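Local coordinates for alpha-L-rhamnosidase (Aspergillus terreus, PDB 6GSZ), which probably hydrolyses terminal non-reducing alpha-L-rhamnose residues in alpha-L-rhamnosides, at residues I18-P23 with S303-P308; T152-Y157 with L294-E299. One frame throughout, in Å; residues are numbered along the deposited sequence.

Contact 1. Residues I18-P23 with S303-P308. With EDO (1,2-ethanediol), chain B.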
# COMPACT_ATOMS: atom_id res chain seq x y z
N ILE A 18 -9.37 14.67 -10.89
CA ILE A 18 -8.37 13.79 -11.48
C ILE A 18 -7.49 14.55 -12.48
O ILE A 18 -7.79 15.66 -12.95
CB ILE A 18 -9.02 12.54 -12.11
CG1 ILE A 18 -9.88 12.87 -13.32
CG2 ILE A 18 -9.82 11.79 -11.05
CD1 ILE A 18 -10.30 11.66 -14.13
N GLY A 19 -6.40 13.90 -12.87
CA GLY A 19 -5.43 14.46 -13.79
C GLY A 19 -5.70 14.18 -15.26
O GLY A 19 -5.08 14.77 -16.12
N GLU A 20 -6.59 13.25 -15.55
CA GLU A 20 -6.84 12.78 -16.93
C GLU A 20 -8.01 13.56 -17.54
O GLU A 20 -9.07 13.66 -16.93
CB GLU A 20 -7.18 11.28 -16.97
CG GLU A 20 -6.06 10.42 -16.45
CD GLU A 20 -6.00 10.21 -14.94
OE1 GLU A 20 -7.05 10.40 -14.26
OE2 GLU A 20 -4.92 9.76 -14.48
N THR A 21 -7.83 14.05 -18.76
CA THR A 21 -8.94 14.66 -19.52
C THR A 21 -9.62 13.61 -20.42
O THR A 21 -10.76 13.86 -20.87
CB THR A 21 -8.44 15.79 -20.40
OG1 THR A 21 -7.48 15.29 -21.33
CG2 THR A 21 -7.85 16.90 -19.56
N GLN A 22 -8.95 12.46 -20.64
CA GLN A 22 -9.52 11.35 -21.44
C GLN A 22 -9.37 10.09 -20.59
O GLN A 22 -8.67 9.14 -20.97
CB GLN A 22 -8.82 11.24 -22.80
CG GLN A 22 -8.96 12.49 -23.66
CD GLN A 22 -8.16 12.41 -24.93
OE1 GLN A 22 -8.63 11.90 -25.93
NE2 GLN A 22 -6.93 12.83 -24.88
N PRO A 23 -10.02 10.00 -19.42
CA PRO A 23 -9.82 8.87 -18.51
C PRO A 23 -10.38 7.59 -19.12
O PRO A 23 -11.50 7.59 -19.66
CB PRO A 23 -10.61 9.27 -17.26
CG PRO A 23 -11.66 10.20 -17.78
CD PRO A 23 -10.96 11.00 -18.86
N SER A 303 -2.68 15.45 -9.37
CA SER A 303 -3.79 14.71 -8.79
C SER A 303 -3.29 13.37 -8.28
O SER A 303 -2.41 12.76 -8.90
CB SER A 303 -4.85 14.46 -9.84
OG SER A 303 -5.38 15.69 -10.31
N PRO A 304 -3.85 12.83 -7.19
CA PRO A 304 -3.59 11.45 -6.79
C PRO A 304 -3.97 10.45 -7.88
O PRO A 304 -4.99 10.66 -8.57
CB PRO A 304 -4.46 11.25 -5.57
CG PRO A 304 -4.68 12.62 -5.02
CD PRO A 304 -4.75 13.51 -6.24
N ASP A 305 -3.21 9.36 -7.96
CA ASP A 305 -3.57 8.21 -8.78
C ASP A 305 -4.39 7.22 -8.00
O ASP A 305 -5.07 6.37 -8.64
CB ASP A 305 -2.32 7.56 -9.34
CG ASP A 305 -1.52 8.50 -10.22
OD1 ASP A 305 -2.05 8.93 -11.25
OD2 ASP A 305 -0.37 8.86 -9.83
N GLY A 306 -4.27 7.20 -6.68
CA GLY A 306 -4.92 6.26 -5.84
C GLY A 306 -5.70 6.91 -4.72
O GLY A 306 -5.92 8.09 -4.74
N PRO A 307 -6.13 6.11 -3.74
CA PRO A 307 -7.03 6.60 -2.72
C PRO A 307 -6.25 7.27 -1.61
O PRO A 307 -5.05 7.08 -1.47
CB PRO A 307 -7.68 5.31 -2.20
CG PRO A 307 -6.59 4.28 -2.35
CD PRO A 307 -5.83 4.66 -3.61
N PRO A 308 -6.95 8.10 -0.82
CA PRO A 308 -6.32 8.80 0.29
C PRO A 308 -6.16 7.92 1.52
O PRO A 308 -6.73 6.84 1.62
CB PRO A 308 -7.33 9.93 0.58
CG PRO A 308 -8.65 9.32 0.26
CD PRO A 308 -8.37 8.42 -0.93
C1 EDO B . -1.19 6.92 -3.25
O1 EDO B . -0.71 7.33 -1.92
C2 EDO B . -2.71 6.87 -3.38
O2 EDO B . -3.29 5.53 -3.10
O HOH W 1 -5.28 11.42 -11.96
O HOH W 2 -4.07 7.83 -12.66
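Two waters donate to Glu20 OE2, one of them weakly, and the firmer one joins it to Asp305. Water 2 gives one proton to Glu20 OE2 at 2.8 Å and the other to Asp305 OD1 at 2.7 Å. It thereby bridges two acids whose nearest oxygens, Glu20 OE2 and Asp305 OD1, stand 4.4 Å apart, and probably eases their repulsion. Further relief probably comes from Lys496, in a salt bridge with Asp305 OD2, while His12 NE2 hydrogen-bonds Glu20 OE1. Water 1 sits nearer the backbones: it accepts from Gly19 N at 2.9 Å and donates only weakly to Glu20 OE2 and Pro304 O. Direct packing falls to Ser303. With OG anti to its own carbonyl carbon and beside its backbone N (chi1 -63°), the hydroxyl is set against the Ile18-Gly19 peptide, OG lying 3.2 Å from Ile18 C. OG hydrogen-bonds Gly17 O; its 3.3 Å approach to Gly19 N has a poor angle for a bond. The result is a largely water-mediated loop-to-loop interface, joining the loop after strand 15-18 of the N-terminal immunoglobulin-like domain to the loop that follows strand 301-302 in the alpha-L-rhamnosidase N-terminal domain.

Contact 2. Residues T152-Y157 with L294-E299; sequences TALGLY and LSFPKE
Leu154 sets its two methyl groups against different partners, CD1 against the ring of Phe296 and CD2 towards Leu294. The closest approach is between Leu154 CD1 and Phe296 CE1, at 4.0 Å, and the same methyl is 4.1 Å from Phe296 CD1, so it meets the ring obliquely near its CD1-CE1 bond. The torsions of Leu154 explain the split. CG lies anti to the carbonyl carbon (chi1 -80°), and a chi2 of 57°, an uncommon value for leucine with this chi1, carries CD2 outward, anti to CA, while CD1 is folded back nearer the backbone. Phe296 answers with CG anti to its backbone N (chi1 -178°), which swings the ring out from the loop to Leu154; the two side chains run past one another in opposite directions. Leu294 closes the group more loosely, its CD1 being 4.4 Å from Leu154 CD2. All three side chains also touch Val116 of strand 116-119, and Leu154 further meets His182 and Tyr209. In this way the end of strand 144-154 is packed against the loop after strand 291-294. Every group that meets across the two segments is hydrocarbon, so the contact should depend on shape and on exclusion of water, while directional bonding is left to neighbouring backbones, as in the backbone hydrogen bonds of Leu154 with Gly228 and of Leu294 with Val116.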
# COMPACT_ATOMS: atom_id res chain seq x y z
N THR A 152 -3.49 21.82 -0.91
CA THR A 152 -2.39 21.03 -0.44
C THR A 152 -1.59 21.82 0.58
O THR A 152 -1.90 22.97 0.88
CB THR A 152 -1.48 20.55 -1.58
OG1 THR A 152 -0.64 19.50 -1.09
CG2 THR A 152 -0.63 21.63 -2.20
N ALA A 153 -0.57 21.18 1.14
CA ALA A 153 0.28 21.85 2.11
C ALA A 153 1.73 21.49 1.87
O ALA A 153 2.05 20.40 1.33
CB ALA A 153 -0.09 21.41 3.51
N LEU A 154 2.60 22.40 2.30
CA LEU A 154 4.00 22.09 2.51
C LEU A 154 4.07 21.58 3.96
O LEU A 154 4.31 22.37 4.91
CB LEU A 154 4.85 23.32 2.25
CG LEU A 154 5.15 23.64 0.79
CD1 LEU A 154 3.90 23.82 -0.04
CD2 LEU A 154 6.07 24.85 0.74
N GLY A 155 3.74 20.33 4.14
CA GLY A 155 3.37 19.74 5.40
C GLY A 155 2.17 18.87 5.22
O GLY A 155 2.10 18.10 4.23
N LEU A 156 1.25 18.91 6.17
CA LEU A 156 -0.03 18.20 6.14
C LEU A 156 -1.12 19.17 6.54
O LEU A 156 -0.83 20.11 7.33
CB LEU A 156 0.01 17.02 7.11
CG LEU A 156 1.07 15.95 6.81
CD1 LEU A 156 1.16 14.92 7.96
CD2 LEU A 156 0.84 15.24 5.46
N TYR A 157 -2.35 19.00 6.09
CA TYR A 157 -3.40 19.96 6.37
C TYR A 157 -4.67 19.28 6.87
O TYR A 157 -5.00 18.14 6.51
CB TYR A 157 -3.71 20.87 5.18
CG TYR A 157 -4.39 20.10 4.08
CD1 TYR A 157 -3.66 19.43 3.12
CD2 TYR A 157 -5.79 19.99 4.06
CE1 TYR A 157 -4.30 18.66 2.15
CE2 TYR A 157 -6.42 19.19 3.12
CZ TYR A 157 -5.67 18.53 2.18
OH TYR A 157 -6.34 17.71 1.30
N LEU A 294 5.23 32.15 -0.20
CA LEU A 294 6.44 31.31 -0.32
C LEU A 294 6.61 30.94 -1.80
O LEU A 294 5.67 30.42 -2.39
CB LEU A 294 6.23 30.01 0.47
CG LEU A 294 6.22 30.15 1.97
CD1 LEU A 294 6.33 28.77 2.62
CD2 LEU A 294 7.33 31.05 2.43
N SER A 295 7.81 31.16 -2.35
CA SER A 295 8.09 30.75 -3.73
C SER A 295 7.87 29.25 -3.90
O SER A 295 8.34 28.45 -3.10
CB SER A 295 9.48 31.14 -4.10
OG SER A 295 9.81 30.73 -5.40
N PHE A 296 7.12 28.87 -4.94
CA PHE A 296 6.77 27.44 -5.14
C PHE A 296 6.42 27.17 -6.60
O PHE A 296 5.57 27.87 -7.17
CB PHE A 296 5.57 27.07 -4.27
CG PHE A 296 5.19 25.62 -4.39
CD1 PHE A 296 5.83 24.69 -3.59
CD2 PHE A 296 4.18 25.20 -5.24
CE1 PHE A 296 5.48 23.36 -3.64
CE2 PHE A 296 3.85 23.86 -5.30
CZ PHE A 296 4.51 22.96 -4.51
N PRO A 297 7.05 26.16 -7.24
CA PRO A 297 6.70 25.85 -8.63
C PRO A 297 5.47 24.96 -8.79
O PRO A 297 5.53 23.75 -8.47
CB PRO A 297 7.98 25.18 -9.14
CG PRO A 297 8.63 24.58 -7.94
CD PRO A 297 8.18 25.37 -6.74
N LYS A 298 4.38 25.55 -9.30
CA LYS A 298 3.08 24.84 -9.46
C LYS A 298 3.15 23.72 -10.50
O LYS A 298 2.19 22.98 -10.62
CB LYS A 298 1.97 25.83 -9.83
CG LYS A 298 1.56 26.77 -8.71
CD LYS A 298 0.32 27.54 -9.05
CE LYS A 298 -0.17 28.42 -7.93
NZ LYS A 298 0.73 29.56 -7.72
N GLU A 299 4.29 23.59 -11.21
CA GLU A 299 4.47 22.52 -12.20
C GLU A 299 4.55 21.15 -11.52
O GLU A 299 4.30 20.16 -12.19
CB GLU A 299 5.72 22.77 -13.07
CG GLU A 299 5.54 23.93 -14.02
CD GLU A 299 5.72 25.34 -13.45
OE1 GLU A 299 6.19 25.48 -12.25
OE2 GLU A 299 5.40 26.31 -14.19

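How the contacts relate
Contact 1 and contact 2 have centres about 19 Å apart and do not touch, yet they follow closely along the chain: 294-299 and 303-308 are separated by a short link containing strand 301-302. That strand joins the sheet of strand 144-154 through strand 182-188, and strand 182-188 is touched by Ser303 in one contact and by Leu154 in the other. Contact 2 lies within this domain, away from the annotated sites, whereas contact 1 is where it meets the immunoglobulin-like domain. Contact 1 also approaches a metal region: the side chain of Asp305 lies about 10 Å from that of the calcium-binding Asp486 and about 12 Å from a bound calcium ion.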